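Local coordinates for protein HTPA Reductase (Selaginella moellendorffii, PDB 5U5N) that probably catalyses the NAD(P)H-dependent reduction of 4-hydroxy-tetrahydrodipicolinate to tetrahydrodipicolinate in the diaminopimelate route to lysine, at residues A175-L180 and F187-V192. Numbering follows the deposited sequence.
Sequences AVISSL and FKDEQV
Ile177, on helix 171-182, packs against Phe187 and Val192, with the Asp189 carboxylate at the margin, as the chain turns back toward strand 193-195. The contact belongs to the C-terminal domain of the DapB family, where helices pack on a mixed sheet, and lies away from the NAD site. Strand 155-162, helix 171-182 and strand 193-195, the two strands parallel neighbours in that sheet, form a beta-alpha-beta crossover; here its helix meets the loop leading to the second strand.

The apolar packing rests on the two branches of Ile177, a residue whose forked side chain can fill two neighbouring sites at once. CG2, lying anti to the backbone N, meets Phe187 CD1 at 4.0 Å, an oblique approach to the ring. The other branch ends in CD1, which presses on Val192 CG2 at 3.5 Å, tighter than usual for two carbons, and comes within 4.2 Å of Phe187 CE1. Phenylalanine suits its place because its broad ring meets both branches while also packing on Leu156 and Val158 of strand 155-162. Gln191 CB lies over one ring face, offset toward the rim.

Asp189 adds a polar border: its OD1 lies 4.0 Å from Ile177 CG2 in van der Waals contact. Arg181 NH2, one turn after Ile177 on the same helix, joins loop to helix twice, by a salt bridge to Asp189 OD1 and a hydrogen bond to Phe187 O.

Hydrogen bonds inside 187-192 hold the turn's shape. Val192 N bonds to Asp189 O, and Lys188 N gives a fairly straight bond (162°) to Gln191 OE1 at 3.0 Å, the donor tilted 24° from the carbonyl plane.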
loop_
_atom_site.group_PDB
_atom_site.type_symbol
_atom_site.label_atom_id
_atom_site.label_comp_id
_atom_site.label_asym_id
_atom_site.label_seq_id
_atom_site.Cartn_x
_atom_site.Cartn_y
_atom_site.Cartn_z
ATOM N N ALA A 175 10.673 -9.387 -3.540
ATOM C CA ALA A 175 10.205 -8.292 -4.385
ATOM C C ALA A 175 9.790 -7.075 -3.524
ATOM O O ALA A 175 10.058 -5.925 -3.883
ATOM C CB ALA A 175 9.056 -8.743 -5.267
ATOM N N VAL A 176 9.173 -7.328 -2.385
ATOM C CA VAL A 176 8.784 -6.229 -1.494
ATOM C C VAL A 176 10.049 -5.577 -0.891
ATOM O O VAL A 176 10.168 -4.346 -0.915
ATOM C CB VAL A 176 7.769 -6.683 -0.419
ATOM C CG1 VAL A 176 7.535 -5.582 0.628
ATOM C CG2 VAL A 176 6.454 -7.083 -1.072
ATOM N N ILE A 177 10.999 -6.384 -0.415
ATOM C CA ILE A 177 12.291 -5.877 0.093
ATOM C C ILE A 177 12.976 -5.019 -0.953
ATOM O O ILE A 177 13.461 -3.941 -0.653
ATOM C CB ILE A 177 13.207 -7.005 0.555
ATOM C CG1 ILE A 177 12.666 -7.618 1.843
ATOM C CG2 ILE A 177 14.610 -6.501 0.810
ATOM C CD1 ILE A 177 12.984 -9.086 1.995
ATOM N N SER A 178 12.975 -5.472 -2.195
ATOM C CA SER A 178 13.528 -4.657 -3.264
ATOM C C SER A 178 12.894 -3.241 -3.390
ATOM O O SER A 178 13.557 -2.265 -3.747
ATOM C CB SER A 178 13.405 -5.392 -4.581
ATOM O OG SER A 178 13.451 -4.448 -5.625
ATOM N N SER A 179 11.592 -3.157 -3.190
ATOM C CA SER A 179 10.898 -1.869 -3.185
ATOM C C SER A 179 11.312 -1.082 -1.953
ATOM O O SER A 179 11.606 0.091 -2.063
ATOM C CB SER A 179 9.370 -2.047 -3.247
ATOM O OG SER A 179 9.055 -2.524 -4.536
ATOM N N LEU A 180 11.372 -1.742 -0.812
ATOM C CA LEU A 180 11.749 -1.120 0.446
ATOM C C LEU A 180 13.156 -0.506 0.418
ATOM O O LEU A 180 13.384 0.531 1.061
ATOM C CB LEU A 180 11.585 -2.091 1.606
ATOM C CG LEU A 180 10.114 -2.419 1.940
ATOM C CD1 LEU A 180 9.995 -3.626 2.878
ATOM C CD2 LEU A 180 9.401 -1.182 2.540
ATOM N N PHE A 187 19.194 -3.201 3.906
ATOM C CA PHE A 187 18.707 -4.474 4.456
ATOM C C PHE A 187 19.094 -5.552 3.460
ATOM O O PHE A 187 18.696 -5.485 2.302
ATOM C CB PHE A 187 17.185 -4.399 4.627
ATOM C CG PHE A 187 16.552 -5.598 5.268
ATOM C CD1 PHE A 187 16.099 -6.670 4.489
ATOM C CD2 PHE A 187 16.354 -5.654 6.635
ATOM C CE1 PHE A 187 15.451 -7.756 5.079
ATOM C CE2 PHE A 187 15.733 -6.750 7.228
ATOM C CZ PHE A 187 15.253 -7.795 6.450
ATOM N N LYS A 188 19.881 -6.519 3.907
ATOM C CA LYS A 188 20.251 -7.665 3.071
ATOM C C LYS A 188 19.174 -8.742 3.132
ATOM O O LYS A 188 18.531 -8.927 4.159
ATOM C CB LYS A 188 21.569 -8.278 3.550
ATOM C CG LYS A 188 22.754 -7.333 3.627
ATOM C CD LYS A 188 23.859 -7.958 4.485
ATOM C CE LYS A 188 23.548 -7.782 5.988
ATOM N NZ LYS A 188 24.180 -8.843 6.830
ATOM N N ASP A 189 19.052 -9.500 2.044
ATOM C CA ASP A 189 18.119 -10.631 1.957
ATOM C C ASP A 189 18.284 -11.628 3.103
ATOM O O ASP A 189 17.303 -12.121 3.622
ATOM C CB ASP A 189 18.266 -11.325 0.603
ATOM C CG ASP A 189 17.777 -10.460 -0.562
ATOM O OD1 ASP A 189 16.889 -9.599 -0.346
ATOM O OD2 ASP A 189 18.269 -10.637 -1.698
ATOM N N GLU A 190 19.512 -11.854 3.537
ATOM C CA GLU A 190 19.819 -12.795 4.628
ATOM C C GLU A 190 19.192 -12.415 5.978
ATOM O O GLU A 190 18.920 -13.283 6.822
ATOM C CB GLU A 190 21.349 -13.086 4.786
ATOM C CG GLU A 190 22.448 -12.231 4.068
ATOM C CD GLU A 190 22.620 -12.501 2.546
ATOM O OE1 GLU A 190 21.947 -11.760 1.792
ATOM O OE2 GLU A 190 23.393 -13.435 2.073
ATOM N N GLN A 191 18.937 -11.122 6.160
ATOM C CA GLN A 191 18.332 -10.618 7.371
ATOM C C GLN A 191 16.827 -10.924 7.509
ATOM O O GLN A 191 16.277 -10.697 8.586
ATOM C CB GLN A 191 18.510 -9.111 7.469
ATOM C CG GLN A 191 19.951 -8.656 7.616
ATOM C CD GLN A 191 20.010 -7.146 7.788
ATOM O OE1 GLN A 191 20.327 -6.426 6.847
ATOM N NE2 GLN A 191 19.639 -6.668 8.966
ATOM N N VAL A 192 16.166 -11.455 6.466
ATOM C CA VAL A 192 14.809 -11.947 6.612
ATOM C C VAL A 192 14.857 -13.000 7.685
ATOM O O VAL A 192 15.766 -13.755 7.741
ATOM C CB VAL A 192 14.226 -12.540 5.316
ATOM C CG1 VAL A 192 12.875 -13.211 5.560
ATOM C CG2 VAL A 192 14.055 -11.445 4.277
#